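Local atomic coordinates of protein kinase domain-containing protein (Chaetomium thermophilum, PDB entry 6Z3U), a protein that probably transfers phosphate from ATP to protein serines and threonines, including the RNA polymerase II tail repeats, as the cyclin-dependent kinase of the CAK complex. Residues W210-N214 with F215-R219; Y261-P264 with E265-F268; G283-F286 with A287-I291; D132-A135 with P136-R140. All coordinates share one frame; numbering follows the deposited sequence.

Contact 1 of 4, residues W210-N214 with F215-R219; sequences WCHEN and FILHR
Cys-211 O draws two backbone N-H groups at the end of helix 194-213: Ile-216 N at 3.0 Å and, weakly, Asn-214 N. Together with the bond from Phe-215 N to His-212 O (2.9 Å, 160° at the hydrogen), the Ile-216 bond defines a Schellman motif, and the positive phi of Phe-215 (57°) marks its C-prime residue. Both of these donors stand above the carbonyl planes of their acceptors. Asn-214 closes the last turn differently: its ND2 reaches Trp-210 O at 2.7 Å, from the face of that carbonyl opposite to the one its own N uses. The same ND2 sits over the centre of the Trp-210 ring.

The Phe-215 ring folds back so that Glu-213 O lies 4.0 Å above one face, while Arg-49 of the RING-type subunit also packs on this side chain. With a serine here, that carbonyl and that arginine would probably both lose their aromatic cover. Beyond the turn, strand 216-217 runs into the His-Arg-Asp motif of the kinase catalytic loop. His-212, back on the helix, has NE2 hydrogen-bonded to Asp-278; with CG anti to the carbonyl carbon (chi1 -62°), its ring edge meets the strand, CD2 lying 3.3 Å from Ile-216 O.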
loop_
_atom_site.group_PDB
_atom_site.type_symbol
_atom_site.label_atom_id
_atom_site.label_comp_id
_atom_site.label_asym_id
_atom_site.label_seq_id
_atom_site.Cartn_x
_atom_site.Cartn_y
_atom_site.Cartn_z
ATOM N N TRP B 210 -7.877 -4.789 -11.744
ATOM C CA TRP B 210 -8.201 -3.997 -10.563
ATOM C C TRP B 210 -6.945 -3.624 -9.784
ATOM O O TRP B 210 -6.847 -2.513 -9.248
ATOM C CB TRP B 210 -9.179 -4.764 -9.678
ATOM C CG TRP B 210 -9.605 -4.011 -8.470
ATOM C CD1 TRP B 210 -9.413 -4.374 -7.172
ATOM C CD2 TRP B 210 -10.284 -2.750 -8.440
ATOM N NE1 TRP B 210 -9.939 -3.424 -6.332
ATOM C CE2 TRP B 210 -10.480 -2.417 -7.086
ATOM C CE3 TRP B 210 -10.748 -1.876 -9.427
ATOM C CZ2 TRP B 210 -11.121 -1.245 -6.693
ATOM C CZ3 TRP B 210 -11.384 -0.713 -9.034
ATOM C CH2 TRP B 210 -11.564 -0.409 -7.679
ATOM N N CYS B 211 -5.976 -4.538 -9.708
ATOM C CA CYS B 211 -4.709 -4.212 -9.064
ATOM C C CYS B 211 -4.051 -3.022 -9.747
ATOM O O CYS B 211 -3.672 -2.043 -9.095
ATOM C CB CYS B 211 -3.777 -5.422 -9.096
ATOM S SG CYS B 211 -4.254 -6.767 -8.000
ATOM N N HIS B 212 -3.916 -3.088 -11.072
ATOM C CA HIS B 212 -3.259 -2.007 -11.796
ATOM C C HIS B 212 -4.107 -0.744 -11.804
ATOM O O HIS B 212 -3.561 0.365 -11.799
ATOM C CB HIS B 212 -2.942 -2.461 -13.218
ATOM C CG HIS B 212 -1.992 -3.616 -13.281
ATOM N ND1 HIS B 212 -1.598 -4.194 -14.469
ATOM C CD2 HIS B 212 -1.358 -4.301 -12.301
ATOM C CE1 HIS B 212 -0.762 -5.185 -14.216
ATOM N NE2 HIS B 212 -0.599 -5.271 -12.909
ATOM N N GLU B 213 -5.434 -0.887 -11.812
ATOM C CA GLU B 213 -6.302 0.281 -11.706
ATOM C C GLU B 213 -6.019 1.061 -10.429
ATOM O O GLU B 213 -6.228 2.279 -10.385
ATOM C CB GLU B 213 -7.769 -0.150 -11.755
ATOM C CG GLU B 213 -8.713 0.869 -12.393
ATOM C CD GLU B 213 -8.414 1.115 -13.866
ATOM O OE1 GLU B 213 -8.784 2.195 -14.375
ATOM O OE2 GLU B 213 -7.821 0.229 -14.517
ATOM N N ASN B 214 -5.552 0.375 -9.383
ATOM C CA ASN B 214 -5.189 0.996 -8.117
ATOM C C ASN B 214 -3.680 1.104 -7.936
ATOM O O ASN B 214 -3.201 1.243 -6.805
ATOM C CB ASN B 214 -5.801 0.212 -6.956
ATOM C CG ASN B 214 -7.311 0.290 -6.939
ATOM O OD1 ASN B 214 -7.894 1.140 -6.264
ATOM N ND2 ASN B 214 -7.953 -0.583 -7.703
ATOM N N PHE B 215 -2.922 1.025 -9.030
ATOM C CA PHE B 215 -1.480 1.262 -9.015
ATOM C C PHE B 215 -0.775 0.324 -8.039
ATOM O O PHE B 215 0.027 0.741 -7.202
ATOM C CB PHE B 215 -1.175 2.725 -8.689
ATOM C CG PHE B 215 -2.053 3.699 -9.415
ATOM C CD1 PHE B 215 -1.960 3.841 -10.790
ATOM C CD2 PHE B 215 -2.962 4.482 -8.724
ATOM C CE1 PHE B 215 -2.764 4.736 -11.462
ATOM C CE2 PHE B 215 -3.765 5.380 -9.389
ATOM C CZ PHE B 215 -3.669 5.507 -10.759
ATOM N N ILE B 216 -1.076 -0.966 -8.165
ATOM C CA ILE B 216 -0.484 -2.004 -7.332
ATOM C C ILE B 216 -0.028 -3.135 -8.239
ATOM O O ILE B 216 -0.792 -3.600 -9.092
ATOM C CB ILE B 216 -1.479 -2.527 -6.280
ATOM C CG1 ILE B 216 -1.847 -1.415 -5.300
ATOM C CG2 ILE B 216 -0.886 -3.712 -5.541
ATOM C CD1 ILE B 216 -3.130 -1.674 -4.550
ATOM N N LEU B 217 1.217 -3.565 -8.068
ATOM C CA LEU B 217 1.749 -4.730 -8.758
ATOM C C LEU B 217 1.696 -5.928 -7.818
ATOM O O LEU B 217 2.072 -5.817 -6.648
ATOM C CB LEU B 217 3.185 -4.482 -9.220
ATOM C CG LEU B 217 3.394 -3.365 -10.243
ATOM C CD1 LEU B 217 4.881 -3.112 -10.460
ATOM C CD2 LEU B 217 2.715 -3.710 -11.558
ATOM N N HIS B 218 1.219 -7.065 -8.328
ATOM C CA HIS B 218 1.124 -8.264 -7.500
ATOM C C HIS B 218 2.460 -8.999 -7.436
ATOM O O HIS B 218 2.931 -9.353 -6.351
ATOM C CB HIS B 218 0.027 -9.181 -8.041
ATOM C CG HIS B 218 -0.230 -10.384 -7.191
ATOM N ND1 HIS B 218 0.472 -11.561 -7.336
ATOM C CD2 HIS B 218 -1.117 -10.596 -6.191
ATOM C CE1 HIS B 218 0.031 -12.445 -6.459
ATOM N NE2 HIS B 218 -0.933 -11.884 -5.751
ATOM N N ARG B 219 3.071 -9.245 -8.594
ATOM C CA ARG B 219 4.435 -9.766 -8.688
ATOM C C ARG B 219 4.576 -11.156 -8.072
ATOM O O ARG B 219 5.637 -11.512 -7.554
ATOM C CB ARG B 219 5.453 -8.798 -8.070
ATOM C CG ARG B 219 5.352 -7.382 -8.627
ATOM C CD ARG B 219 6.392 -6.431 -8.055
ATOM N NE ARG B 219 6.597 -6.577 -6.621
ATOM C CZ ARG B 219 7.405 -5.801 -5.906
ATOM N NH1 ARG B 219 8.075 -4.818 -6.493
ATOM N NH2 ARG B 219 7.539 -6.004 -4.604
#

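Contact 2 of 4, residues Y261-P264 with E265-F268; sequences YRPP and ELLF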
loop_
_atom_site.group_PDB
_atom_site.type_symbol
_atom_site.label_atom_id
_atom_site.label_comp_id
_atom_site.label_asym_id
_atom_site.label_seq_id
_atom_site.Cartn_x
_atom_site.Cartn_y
_atom_site.Cartn_z
ATOM N N TYR B 261 7.028 -18.125 -14.047
ATOM C CA TYR B 261 6.126 -17.076 -14.502
ATOM C C TYR B 261 6.816 -15.720 -14.591
ATOM O O TYR B 261 6.144 -14.708 -14.817
ATOM C CB TYR B 261 4.914 -16.996 -13.571
ATOM C CG TYR B 261 4.299 -18.351 -13.290
ATOM C CD1 TYR B 261 4.793 -19.159 -12.274
ATOM C CD2 TYR B 261 3.243 -18.830 -14.052
ATOM C CE1 TYR B 261 4.249 -20.397 -12.017
ATOM C CE2 TYR B 261 2.690 -20.074 -13.801
ATOM C CZ TYR B 261 3.199 -20.850 -12.782
ATOM O OH TYR B 261 2.661 -22.085 -12.521
ATOM N N ARG B 262 8.145 -15.681 -14.432
ATOM C CA ARG B 262 8.886 -14.423 -14.427
ATOM C C ARG B 262 9.051 -13.915 -15.855
ATOM O O ARG B 262 9.449 -14.684 -16.736
ATOM C CB ARG B 262 10.267 -14.614 -13.807
ATOM C CG ARG B 262 10.900 -13.337 -13.276
ATOM C CD ARG B 262 12.368 -13.540 -12.918
ATOM N NE ARG B 262 12.618 -14.725 -12.103
ATOM C CZ ARG B 262 12.404 -14.812 -10.795
ATOM N NH1 ARG B 262 11.925 -13.776 -10.123
ATOM N NH2 ARG B 262 12.674 -15.944 -10.159
ATOM N N PRO B 263 8.769 -12.643 -16.127
ATOM C CA PRO B 263 8.929 -12.132 -17.492
ATOM C C PRO B 263 10.397 -11.974 -17.841
ATOM O O PRO B 263 11.258 -11.949 -16.949
ATOM C CB PRO B 263 8.214 -10.773 -17.449
ATOM C CG PRO B 263 8.318 -10.348 -16.031
ATOM C CD PRO B 263 8.259 -11.608 -15.209
ATOM N N PRO B 264 10.725 -11.852 -19.131
ATOM C CA PRO B 264 12.146 -11.741 -19.505
ATOM C C PRO B 264 12.822 -10.494 -18.961
ATOM O O PRO B 264 14.002 -10.550 -18.594
ATOM C CB PRO B 264 12.105 -11.755 -21.041
ATOM C CG PRO B 264 10.703 -11.375 -21.403
ATOM C CD PRO B 264 9.840 -11.909 -20.307
ATOM N N GLU B 265 12.117 -9.362 -18.908
ATOM C CA GLU B 265 12.751 -8.139 -18.429
ATOM C C GLU B 265 13.194 -8.278 -16.977
ATOM O O GLU B 265 14.213 -7.700 -16.583
ATOM C CB GLU B 265 11.806 -6.946 -18.605
ATOM C CG GLU B 265 10.519 -6.986 -17.785
ATOM C CD GLU B 265 9.326 -7.503 -18.573
ATOM O OE1 GLU B 265 9.520 -8.327 -19.492
ATOM O OE2 GLU B 265 8.189 -7.075 -18.274
ATOM N N LEU B 266 12.459 -9.050 -16.174
ATOM C CA LEU B 266 12.877 -9.291 -14.796
ATOM C C LEU B 266 14.003 -10.316 -14.737
ATOM O O LEU B 266 14.917 -10.190 -13.916
ATOM C CB LEU B 266 11.685 -9.751 -13.956
ATOM C CG LEU B 266 11.015 -8.681 -13.089
ATOM C CD1 LEU B 266 10.781 -7.393 -13.864
ATOM C CD2 LEU B 266 9.703 -9.199 -12.520
ATOM N N LEU B 267 13.959 -11.328 -15.609
ATOM C CA LEU B 267 15.076 -12.261 -15.705
ATOM C C LEU B 267 16.366 -11.533 -16.050
ATOM O O LEU B 267 17.451 -11.953 -15.631
ATOM C CB LEU B 267 14.778 -13.333 -16.757
ATOM C CG LEU B 267 13.744 -14.403 -16.393
ATOM C CD1 LEU B 267 13.203 -15.070 -17.638
ATOM C CD2 LEU B 267 14.345 -15.442 -15.461
ATOM N N PHE B 268 16.269 -10.436 -16.794
ATOM C CA PHE B 268 17.425 -9.635 -17.167
ATOM C C PHE B 268 17.769 -8.574 -16.126
ATOM O O PHE B 268 18.620 -7.720 -16.390
ATOM C CB PHE B 268 17.180 -8.979 -18.527
ATOM C CG PHE B 268 16.983 -9.964 -19.654
ATOM C CD1 PHE B 268 17.587 -11.212 -19.623
ATOM C CD2 PHE B 268 16.187 -9.640 -20.739
ATOM C CE1 PHE B 268 17.407 -12.111 -20.656
ATOM C CE2 PHE B 268 16.005 -10.538 -21.773
ATOM C CZ PHE B 268 16.614 -11.773 -21.730
#
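Arg-262 leads the chain into helix 264-267 with its aliphatic part. With CG anti to the backbone N (chi1 -158°), the side chain runs across Leu-266, CG meeting Leu-266 CB at 3.7 Å and about a right angle. Arg-262 CD comes to 3.7 Å from Leu-267 CD2, and the bend at chi3 then turns the guanidinium so that this methyl lies at its edge, near its plane.

Pro-263, the N-cap residue, uses its carbonyl to start the helix: Leu-267 N binds Pro-263 O at 3.1 Å in the carbonyl plane, with 164° at the hydrogen, and Leu-266 N adds a weak bond. The Pro-263 ring rests on Leu-266, Pro-263 CD to Leu-266 CD2 3.9 Å, and Pro-263 CB lies 3.4 Å from Glu-265 OE1, whose carboxylate is salt-bridged to Arg-371. An alanine in place of Glu-265 would remove that carboxylate and is likely to leave Arg-371 without its charged mate and Pro-263 CB without its neighbour.

Pro-264 O accepts from Phe-268 N at 2.9 Å and also lies 3.1 Å above one face of the Phe-268 ring, offset toward its rim. The Pro-Pro-Glu sequence and the Arg-371 salt bridge identify the counterpart of the Ala-Pro-Glu motif that ends the kinase activation segment.

Contact 3 of 4, residues G283-F286 with A287-I291; sequences GMVF and AELII
Helix 276-291, the central buried helix of the kinase C-terminal lobe (helix F of the family), contains both segments, and this contact is its final part. Four regular i to i+4 bonds establish the geometry. The shortest joins Glu-288 N to Met-284 O at 2.8 Å; Leu-289 N to Val-285 O measures 2.9 Å, and Ala-287 N reaches Gly-283 O with 161° at the hydrogen. Toward the C-terminal end the spacing opens, Ile-290 N lying 3.3 Å from Phe-286 O.

Side chains one turn apart follow the same repeat. Val-285 and Leu-289 lie side by side, pointing the same way, with CG1 of the valine 4.2 Å from CD1 of the leucine; this pair faces helix 194-213, through Leu-204 and Trp-200 respectively. Glu-288, its chain extended and CG anti to the backbone N (chi1 179°), carries OE2 to a hydrogen bond with Tyr-261 OH, a partner for its buried carboxylate.

Phe-286 reaches between other helices, touching Met-201, Leu-359 and Leu-360, and its ring meets that of Trp-382. Within the helix it is touched by Ile-290, whose chain crosses it at a slant: Ile-290 CD1 stands 3.6 Å from Phe-286 CE1.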
loop_
_atom_site.group_PDB
_atom_site.type_symbol
_atom_site.label_atom_id
_atom_site.label_comp_id
_atom_site.label_asym_id
_atom_site.label_seq_id
_atom_site.Cartn_x
_atom_site.Cartn_y
_atom_site.Cartn_z
ATOM N N GLY B 283 -0.169 -14.596 -18.807
ATOM C CA GLY B 283 0.027 -15.376 -20.016
ATOM C C GLY B 283 0.495 -16.788 -19.726
ATOM O O GLY B 283 0.095 -17.736 -20.403
ATOM N N MET B 284 1.351 -16.948 -18.714
ATOM C CA MET B 284 1.819 -18.283 -18.350
ATOM C C MET B 284 0.734 -19.088 -17.648
ATOM O O MET B 284 0.661 -20.310 -17.826
ATOM C CB MET B 284 3.066 -18.180 -17.474
ATOM C CG MET B 284 4.291 -17.684 -18.225
ATOM S SD MET B 284 4.756 -18.807 -19.557
ATOM C CE MET B 284 5.625 -17.702 -20.663
ATOM N N VAL B 285 -0.108 -18.434 -16.845
ATOM C CA VAL B 285 -1.253 -19.125 -16.260
ATOM C C VAL B 285 -2.248 -19.507 -17.347
ATOM O O VAL B 285 -2.812 -20.607 -17.337
ATOM C CB VAL B 285 -1.906 -18.253 -15.173
ATOM C CG1 VAL B 285 -3.230 -18.848 -14.738
ATOM C CG2 VAL B 285 -0.974 -18.105 -13.982
ATOM N N PHE B 286 -2.475 -18.609 -18.305
ATOM C CA PHE B 286 -3.328 -18.939 -19.441
ATOM C C PHE B 286 -2.783 -20.154 -20.178
ATOM O O PHE B 286 -3.510 -21.120 -20.433
ATOM C CB PHE B 286 -3.421 -17.731 -20.375
ATOM C CG PHE B 286 -4.509 -17.825 -21.412
ATOM C CD1 PHE B 286 -5.379 -18.901 -21.453
ATOM C CD2 PHE B 286 -4.643 -16.828 -22.364
ATOM C CE1 PHE B 286 -6.367 -18.975 -22.417
ATOM C CE2 PHE B 286 -5.630 -16.897 -23.330
ATOM C CZ PHE B 286 -6.490 -17.972 -23.357
ATOM N N ALA B 287 -1.491 -20.130 -20.510
ATOM C CA ALA B 287 -0.895 -21.251 -21.229
ATOM C C ALA B 287 -0.941 -22.522 -20.397
ATOM O O ALA B 287 -1.209 -23.606 -20.925
ATOM C CB ALA B 287 0.544 -20.921 -21.620
ATOM N N GLU B 288 -0.665 -22.413 -19.096
ATOM C CA GLU B 288 -0.697 -23.592 -18.237
ATOM C C GLU B 288 -2.091 -24.199 -18.162
ATOM O O GLU B 288 -2.230 -25.422 -18.043
ATOM C CB GLU B 288 -0.206 -23.233 -16.836
ATOM C CG GLU B 288 -0.236 -24.393 -15.866
ATOM C CD GLU B 288 0.619 -24.132 -14.649
ATOM O OE1 GLU B 288 0.539 -24.923 -13.684
ATOM O OE2 GLU B 288 1.373 -23.133 -14.659
ATOM N N LEU B 289 -3.135 -23.368 -18.212
ATOM C CA LEU B 289 -4.495 -23.897 -18.194
ATOM C C LEU B 289 -4.780 -24.723 -19.440
ATOM O O LEU B 289 -5.457 -25.755 -19.368
ATOM C CB LEU B 289 -5.500 -22.754 -18.070
ATOM C CG LEU B 289 -5.729 -22.241 -16.649
ATOM C CD1 LEU B 289 -6.365 -20.861 -16.676
ATOM C CD2 LEU B 289 -6.596 -23.216 -15.872
ATOM N N ILE B 290 -4.260 -24.292 -20.591
ATOM C CA ILE B 290 -4.599 -24.944 -21.851
ATOM C C ILE B 290 -3.947 -26.318 -21.942
ATOM O O ILE B 290 -4.577 -27.288 -22.381
ATOM C CB ILE B 290 -4.197 -24.048 -23.037
ATOM C CG1 ILE B 290 -5.062 -22.785 -23.060
ATOM C CG2 ILE B 290 -4.328 -24.818 -24.340
ATOM C CD1 ILE B 290 -4.573 -21.717 -24.010
ATOM N N ILE B 291 -2.677 -26.428 -21.545
ATOM C CA ILE B 291 -1.964 -27.698 -21.616
ATOM C C ILE B 291 -1.935 -28.433 -20.280
ATOM O O ILE B 291 -1.357 -29.526 -20.198
ATOM C CB ILE B 291 -0.527 -27.497 -22.140
ATOM C CG1 ILE B 291 0.289 -26.617 -21.193
ATOM C CG2 ILE B 291 -0.560 -26.865 -23.517
ATOM C CD1 ILE B 291 1.785 -26.701 -21.430
#

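Contact 4 of 4, residues D132-A135 with P136-R140; sequences DGMA and PDAVR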
loop_
_atom_site.group_PDB
_atom_site.type_symbol
_atom_site.label_atom_id
_atom_site.label_comp_id
_atom_site.label_asym_id
_atom_site.label_seq_id
_atom_site.Cartn_x
_atom_site.Cartn_y
_atom_site.Cartn_z
ATOM N N ASP B 132 14.726 -8.966 11.631
ATOM C CA ASP B 132 14.542 -7.564 11.273
ATOM C C ASP B 132 13.125 -7.067 11.551
ATOM O O ASP B 132 12.643 -6.150 10.881
ATOM C CB ASP B 132 14.896 -7.348 9.803
ATOM C CG ASP B 132 16.298 -7.814 9.469
ATOM O OD1 ASP B 132 17.183 -6.954 9.280
ATOM O OD2 ASP B 132 16.520 -9.042 9.421
ATOM N N GLY B 133 12.447 -7.651 12.536
ATOM C CA GLY B 133 11.118 -7.184 12.883
ATOM C C GLY B 133 10.037 -7.810 12.018
ATOM O O GLY B 133 10.144 -8.952 11.569
ATOM N N MET B 134 8.972 -7.040 11.790
ATOM C CA MET B 134 7.834 -7.532 11.023
ATOM C C MET B 134 8.258 -7.888 9.601
ATOM O O MET B 134 8.953 -7.115 8.934
ATOM C CB MET B 134 6.724 -6.479 10.996
ATOM C CG MET B 134 5.411 -6.995 10.419
ATOM S SD MET B 134 3.999 -5.887 10.626
ATOM C CE MET B 134 4.148 -5.404 12.348
ATOM N N ALA B 135 7.820 -9.056 9.136
ATOM C CA ALA B 135 8.237 -9.544 7.831
ATOM C C ALA B 135 7.572 -8.739 6.713
ATOM O O ALA B 135 6.435 -8.280 6.855
ATOM C CB ALA B 135 7.888 -11.022 7.681
ATOM N N PRO B 136 8.260 -8.569 5.577
ATOM C CA PRO B 136 7.670 -7.764 4.492
ATOM C C PRO B 136 6.384 -8.348 3.934
ATOM O O PRO B 136 5.477 -7.591 3.568
ATOM C CB PRO B 136 8.787 -7.725 3.435
ATOM C CG PRO B 136 9.705 -8.848 3.780
ATOM C CD PRO B 136 9.623 -9.024 5.259
ATOM N N ASP B 137 6.275 -9.674 3.853
ATOM C CA ASP B 137 5.037 -10.270 3.361
ATOM C C ASP B 137 3.860 -9.915 4.258
ATOM O O ASP B 137 2.726 -9.803 3.780
ATOM C CB ASP B 137 5.191 -11.787 3.252
ATOM C CG ASP B 137 5.670 -12.419 4.544
ATOM O OD1 ASP B 137 6.104 -11.673 5.445
ATOM O OD2 ASP B 137 5.618 -13.661 4.658
ATOM N N ALA B 138 4.105 -9.734 5.557
ATOM C CA ALA B 138 3.035 -9.333 6.463
ATOM C C ALA B 138 2.651 -7.875 6.246
ATOM O O ALA B 138 1.465 -7.542 6.156
ATOM C CB ALA B 138 3.464 -9.565 7.913
ATOM N N VAL B 139 3.647 -6.991 6.152
ATOM C CA VAL B 139 3.366 -5.573 5.945
ATOM C C VAL B 139 2.643 -5.357 4.622
ATOM O O VAL B 139 1.687 -4.576 4.539
ATOM C CB VAL B 139 4.674 -4.764 6.010
ATOM C CG1 VAL B 139 4.428 -3.331 5.600
ATOM C CG2 VAL B 139 5.262 -4.827 7.404
ATOM N N ARG B 140 3.089 -6.041 3.565
ATOM C CA ARG B 140 2.496 -5.843 2.247
ATOM C C ARG B 140 1.047 -6.311 2.220
ATOM O O ARG B 140 0.166 -5.606 1.712
ATOM C CB ARG B 140 3.322 -6.574 1.187
ATOM C CG ARG B 140 4.640 -5.892 0.856
ATOM C CD ARG B 140 5.604 -6.816 0.132
ATOM N NE ARG B 140 6.800 -6.101 -0.307
ATOM C CZ ARG B 140 7.986 -6.666 -0.513
ATOM N NH1 ARG B 140 8.157 -7.966 -0.306
ATOM N NH2 ARG B 140 9.008 -5.924 -0.918
#
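Met-134 and Val-139 form the closely packed side of the turn that starts helix 136-148, the C helix of the kinase N-terminal lobe, which in cyclin-dependent kinases is gripped by the cyclin. CG2 of Val-139 touches both CG and SD of Met-134, lying 3.6 Å from SD. The methionine CG, anti to the backbone N (chi1 -170°), also comes to 4.1 Å from Ala-138 CB. The cyclin chain covers this side: its Phe-142 packs on Met-134 and its Leu-183 on Val-139.

The backbone starts the helix: Ala-135, at the N-cap position, has its O aimed almost straight at Val-139 N, 3.2 Å away with 164° at the hydrogen, and receives a weak second bond from Ala-138 N.

The loose part is Asp-132 and Gly-133, which make no contact with the helix turn; there the cyclin chain takes over, its Ser-152 OG and Ile-153 N bonding Asp-132 OD1. Asp-137 and Pro-136 are partly exposed. Asp-137 OD1, close beside Ala-135 CB, accepts a weak bond from Ala-138 N, and the side chain comes to about 3 Å from that of Tyr-103, a predicted ATP-site residue. Phe-150 of the cyclin chain packs on Pro-136 and Arg-140. Pro-136 CB itself lies over one face of the Arg-140 guanidinium, 3.8 Å above its plane and offset toward the rim of that group.

How the contacts relate
From the N terminus the order is contact 4, contact 1, contact 2, contact 3. All are in series, so none nests within or crosses another; each closes just a local turn. Contact 4 starts the N-lobe helix 136-148, while the other three lie in the C-lobe. Contacts 4 and 1 meet through Arg-140 NH2 and Arg-219 NH2, 4.0 Å apart, consistent with the basic pocket that receives the activation-segment phosphate in related kinases. Asp-278, on the helix of contact 3, binds the backbone N atoms of His-218 and Arg-219 in contact 1. Contact 2 packs on contact 3, Tyr-261 CD2 lying 3.5 Å from Met-284 CB. Contacts 3 and 4, centres about 31 Å apart, lie on opposite sides of the chain's centre.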